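Local coordinates for protein metal-independent carbonic anhydrase (Nostoc sp. PCC 7120 = FACHB-418, PDB 7C5W) that catalyses the hydration of carbon dioxide to bicarbonate without any metal cofactor, working as a homotetramer built as a dimer of dimers, at residues K153-L158 against I168-S173. Sequence-based numbering, arbitrary orientation.
Sequences KTWQFL and ITHHSS
Lys153 reaches across to Ser172 and His170 from the neighbouring antiparallel strand. Past CB, CG stands anti to the backbone N (chi1 -161°), which lays it beside the His170 ring. CD lies over the rim of one Trp155 face, whose opposite face carries Phe157 CZ, and the chain then bends at chi3 and chi4. CE lies within 3.8 Å of Ser172 OG, near the imidazole, and NZ gives a hydrogen bond to Ser172 OG at 2.9 Å while standing at the edge of the His170 ring. An alanine at Lys153 would probably leave Ser172 OG without this donor and open a gap beside the Trp155 and His170 rings. Ser172 OG is also hydrogen-bonded to Thr79, a hydrogencarbonate-binding residue, which probably places Ser172 in the second shell of the substrate site and Lys153 behind it. Trp155 turns its edge to the His170 face in an edge-to-face pair (planes at 56°), with NE1 3.3 Å above the ring centre. Strands 148-159 and 165-173 form a beta hairpin within the mixed sheet, and here Thr154 N to His171 O (2.8 Å) and His171 N to Thr154 O (2.9 Å) join one hydrogen-bonded pair. Farther along, a classic beta bulge sets Ile168 and Thr169 both against Gln156, which takes Ile168 N on its O and gives its N to Thr169 O. On the face of Thr154 and Gln156, the extended Gln156 side chain brings NE2 within 2.8 Å of Thr169 OG1, a weak, bent bond; NE2 also bonds Thr134 of the second subunit. Ile168 CD1 packs 3.7 Å from Gln156 CD, and its CG2 meets Leu158 CB.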
ATOM      1  N   LYS A 153     -22.352   7.947   5.059  1.00 56.79           N
ATOM      2  CA  LYS A 153     -21.710   7.236   3.922  1.00 56.58           C
ATOM      3  C   LYS A 153     -20.207   7.031   4.134  1.00 57.57           C
ATOM      4  O   LYS A 153     -19.483   8.030   4.374  1.00 57.79           O
ATOM      5  CB  LYS A 153     -21.897   7.989   2.605  1.00 60.58           C
ATOM      6  CG  LYS A 153     -21.682   7.117   1.371  1.00 55.06           C
ATOM      7  CD  LYS A 153     -22.006   7.800   0.085  1.00 57.68           C
ATOM      8  CE  LYS A 153     -23.471   8.154  -0.058  1.00 58.03           C
ATOM      9  NZ  LYS A 153     -24.296   6.961  -0.364  1.00 59.48           N
ATOM     10  N   THR A 154     -19.761   5.781   3.948  1.00 52.95           N
ATOM     11  CA  THR A 154     -18.334   5.388   3.824  1.00 59.75           C
ATOM     12  C   THR A 154     -18.042   4.961   2.383  1.00 52.25           C
ATOM     13  O   THR A 154     -18.754   4.084   1.898  1.00 52.97           O
ATOM     14  CB  THR A 154     -17.992   4.255   4.792  1.00 54.41           C
ATOM     15  OG1 THR A 154     -18.271   4.764   6.090  1.00 54.65           O
ATOM     16  CG2 THR A 154     -16.553   3.800   4.687  1.00 49.78           C
ATOM     17  N   TRP A 155     -17.047   5.580   1.737  1.00 50.62           N
ATOM     18  CA  TRP A 155     -16.474   5.162   0.424  1.00 51.14           C
ATOM     19  C   TRP A 155     -15.028   4.689   0.615  1.00 55.13           C
ATOM     20  O   TRP A 155     -14.323   5.259   1.474  1.00 53.38           O
ATOM     21  CB  TRP A 155     -16.467   6.317  -0.573  1.00 54.63           C
ATOM     22  CG  TRP A 155     -17.727   6.517  -1.347  1.00 56.43           C
ATOM     23  CD1 TRP A 155     -18.402   5.594  -2.087  1.00 55.14           C
ATOM     24  CD2 TRP A 155     -18.418   7.762  -1.524  1.00 58.47           C
ATOM     25  NE1 TRP A 155     -19.481   6.177  -2.691  1.00 60.08           N
ATOM     26  CE2 TRP A 155     -19.518   7.503  -2.365  1.00 59.00           C
ATOM     27  CE3 TRP A 155     -18.212   9.065  -1.056  1.00 59.60           C
ATOM     28  CZ2 TRP A 155     -20.421   8.499  -2.733  1.00 59.37           C
ATOM     29  CZ3 TRP A 155     -19.101  10.049  -1.427  1.00 59.86           C
ATOM     30  CH2 TRP A 155     -20.189   9.767  -2.254  1.00 61.11           C
ATOM     31  N   GLN A 156     -14.581   3.727  -0.189  1.00 47.99           N
ATOM     32  CA  GLN A 156     -13.131   3.445  -0.359  1.00 50.98           C
ATOM     33  C   GLN A 156     -12.809   3.491  -1.853  1.00 52.31           C
ATOM     34  O   GLN A 156     -13.474   2.793  -2.609  1.00 52.47           O
ATOM     35  CB  GLN A 156     -12.740   2.101   0.251  1.00 49.96           C
ATOM     36  CG  GLN A 156     -11.232   1.881   0.305  1.00 51.35           C
ATOM     37  CD  GLN A 156     -10.862   0.534   0.881  1.00 53.45           C
ATOM     38  OE1 GLN A 156      -9.692   0.194   1.023  1.00 60.29           O
ATOM     39  NE2 GLN A 156     -11.859  -0.260   1.213  1.00 44.24           N
ATOM     40  N   PHE A 157     -11.854   4.329  -2.243  1.00 50.11           N
ATOM     41  CA  PHE A 157     -11.387   4.482  -3.637  1.00 51.06           C
ATOM     42  C   PHE A 157     -10.053   3.758  -3.805  1.00 53.43           C
ATOM     43  O   PHE A 157      -9.163   3.921  -2.949  1.00 55.05           O
ATOM     44  CB  PHE A 157     -11.265   5.963  -3.985  1.00 52.84           C
ATOM     45  CG  PHE A 157     -12.578   6.698  -3.905  1.00 56.83           C
ATOM     46  CD1 PHE A 157     -13.476   6.662  -4.963  1.00 56.17           C
ATOM     47  CD2 PHE A 157     -12.932   7.387  -2.754  1.00 53.41           C
ATOM     48  CE1 PHE A 157     -14.690   7.327  -4.879  1.00 55.73           C
ATOM     49  CE2 PHE A 157     -14.142   8.056  -2.677  1.00 58.13           C
ATOM     50  CZ  PHE A 157     -15.020   8.020  -3.736  1.00 57.81           C
ATOM     51  N   LEU A 158      -9.945   2.962  -4.867  1.00 50.55           N
ATOM     52  CA  LEU A 158      -8.665   2.379  -5.348  1.00 56.72           C
ATOM     53  C   LEU A 158      -8.262   3.069  -6.661  1.00 56.84           C
ATOM     54  O   LEU A 158      -9.121   3.229  -7.547  1.00 58.44           O
ATOM     55  CB  LEU A 158      -8.855   0.872  -5.529  1.00 58.50           C
ATOM     56  CG  LEU A 158      -7.664   0.114  -6.104  1.00 61.31           C
ATOM     57  CD1 LEU A 158      -6.490   0.156  -5.154  1.00 63.30           C
ATOM     58  CD2 LEU A 158      -8.036  -1.333  -6.390  1.00 65.27           C
ATOM     59  N   ILE A 168     -14.430   0.523  -4.421  1.00 51.81           N
ATOM     60  CA  ILE A 168     -14.339  -0.915  -4.041  1.00 51.67           C
ATOM     61  C   ILE A 168     -15.113  -1.133  -2.738  1.00 49.26           C
ATOM     62  O   ILE A 168     -15.371  -2.306  -2.394  1.00 53.39           O
ATOM     63  CB  ILE A 168     -12.863  -1.336  -3.914  1.00 53.92           C
ATOM     64  CG1 ILE A 168     -12.122  -0.500  -2.863  1.00 52.62           C
ATOM     65  CG2 ILE A 168     -12.192  -1.272  -5.278  1.00 50.81           C
ATOM     66  CD1 ILE A 168     -10.765  -1.054  -2.466  1.00 53.36           C
ATOM     67  N   THR A 169     -15.472  -0.048  -2.045  1.00 47.73           N
ATOM     68  CA  THR A 169     -16.269  -0.080  -0.791  1.00 49.75           C
ATOM     69  C   THR A 169     -17.245   1.103  -0.776  1.00 51.04           C
ATOM     70  O   THR A 169     -16.806   2.230  -1.019  1.00 50.46           O
ATOM     71  CB  THR A 169     -15.388  -0.061   0.464  1.00 49.71           C
ATOM     72  OG1 THR A 169     -14.375  -1.065   0.382  1.00 49.81           O
ATOM     73  CG2 THR A 169     -16.195  -0.293   1.722  1.00 47.36           C
ATOM     74  N   HIS A 170     -18.511   0.829  -0.458  1.00 52.01           N
ATOM     75  CA  HIS A 170     -19.631   1.796  -0.430  1.00 55.34           C
ATOM     76  C   HIS A 170     -20.662   1.317   0.595  1.00 56.60           C
ATOM     77  O   HIS A 170     -21.465   0.443   0.266  1.00 58.27           O
ATOM     78  CB  HIS A 170     -20.232   1.928  -1.833  1.00 54.88           C
ATOM     79  CG  HIS A 170     -21.169   3.076  -1.990  1.00 57.54           C
ATOM     80  ND1 HIS A 170     -21.732   3.720  -0.907  1.00 57.10           N
ATOM     81  CD2 HIS A 170     -21.659   3.680  -3.093  1.00 55.01           C
ATOM     82  CE1 HIS A 170     -22.525   4.679  -1.334  1.00 54.03           C
ATOM     83  NE2 HIS A 170     -22.506   4.671  -2.669  1.00 56.69           N
ATOM     84  N   HIS A 171     -20.603   1.848   1.811  1.00 55.35           N
ATOM     85  CA  HIS A 171     -21.570   1.566   2.896  1.00 54.64           C
ATOM     86  C   HIS A 171     -22.360   2.849   3.159  1.00 57.63           C
ATOM     87  O   HIS A 171     -21.740   3.839   3.579  1.00 54.27           O
ATOM     88  CB  HIS A 171     -20.826   1.032   4.123  1.00 52.44           C
ATOM     89  CG  HIS A 171     -21.692   0.492   5.210  1.00 50.24           C
ATOM     90  ND1 HIS A 171     -21.309  -0.588   5.977  1.00 53.95           N
ATOM     91  CD2 HIS A 171     -22.889   0.892   5.690  1.00 53.88           C
ATOM     92  CE1 HIS A 171     -22.235  -0.828   6.887  1.00 53.59           C
ATOM     93  NE2 HIS A 171     -23.220   0.063   6.726  1.00 53.95           N
ATOM     94  N   SER A 172     -23.667   2.822   2.890  1.00 58.57           N
ATOM     95  CA  SER A 172     -24.617   3.949   3.089  1.00 58.62           C
ATOM     96  C   SER A 172     -25.721   3.503   4.054  1.00 60.36           C
ATOM     97  O   SER A 172     -26.239   2.392   3.870  1.00 60.95           O
ATOM     98  CB  SER A 172     -25.180   4.398   1.766  1.00 59.66           C
ATOM     99  OG  SER A 172     -25.668   5.726   1.843  1.00 59.66           O
ATOM    100  N   SER A 173     -26.046   4.330   5.049  1.00 57.82           N
ATOM    101  CA  SER A 173     -27.065   4.040   6.088  1.00 57.60           C
ATOM    102  C   SER A 173     -27.854   5.310   6.448  1.00 64.50           C
ATOM    103  O   SER A 173     -27.246   6.421   6.556  1.00 58.38           O
ATOM    104  CB  SER A 173     -26.428   3.424   7.310  1.00 58.79           C
ATOM    105  OG  SER A 173     -25.467   4.300   7.893  1.00 60.12           O
TER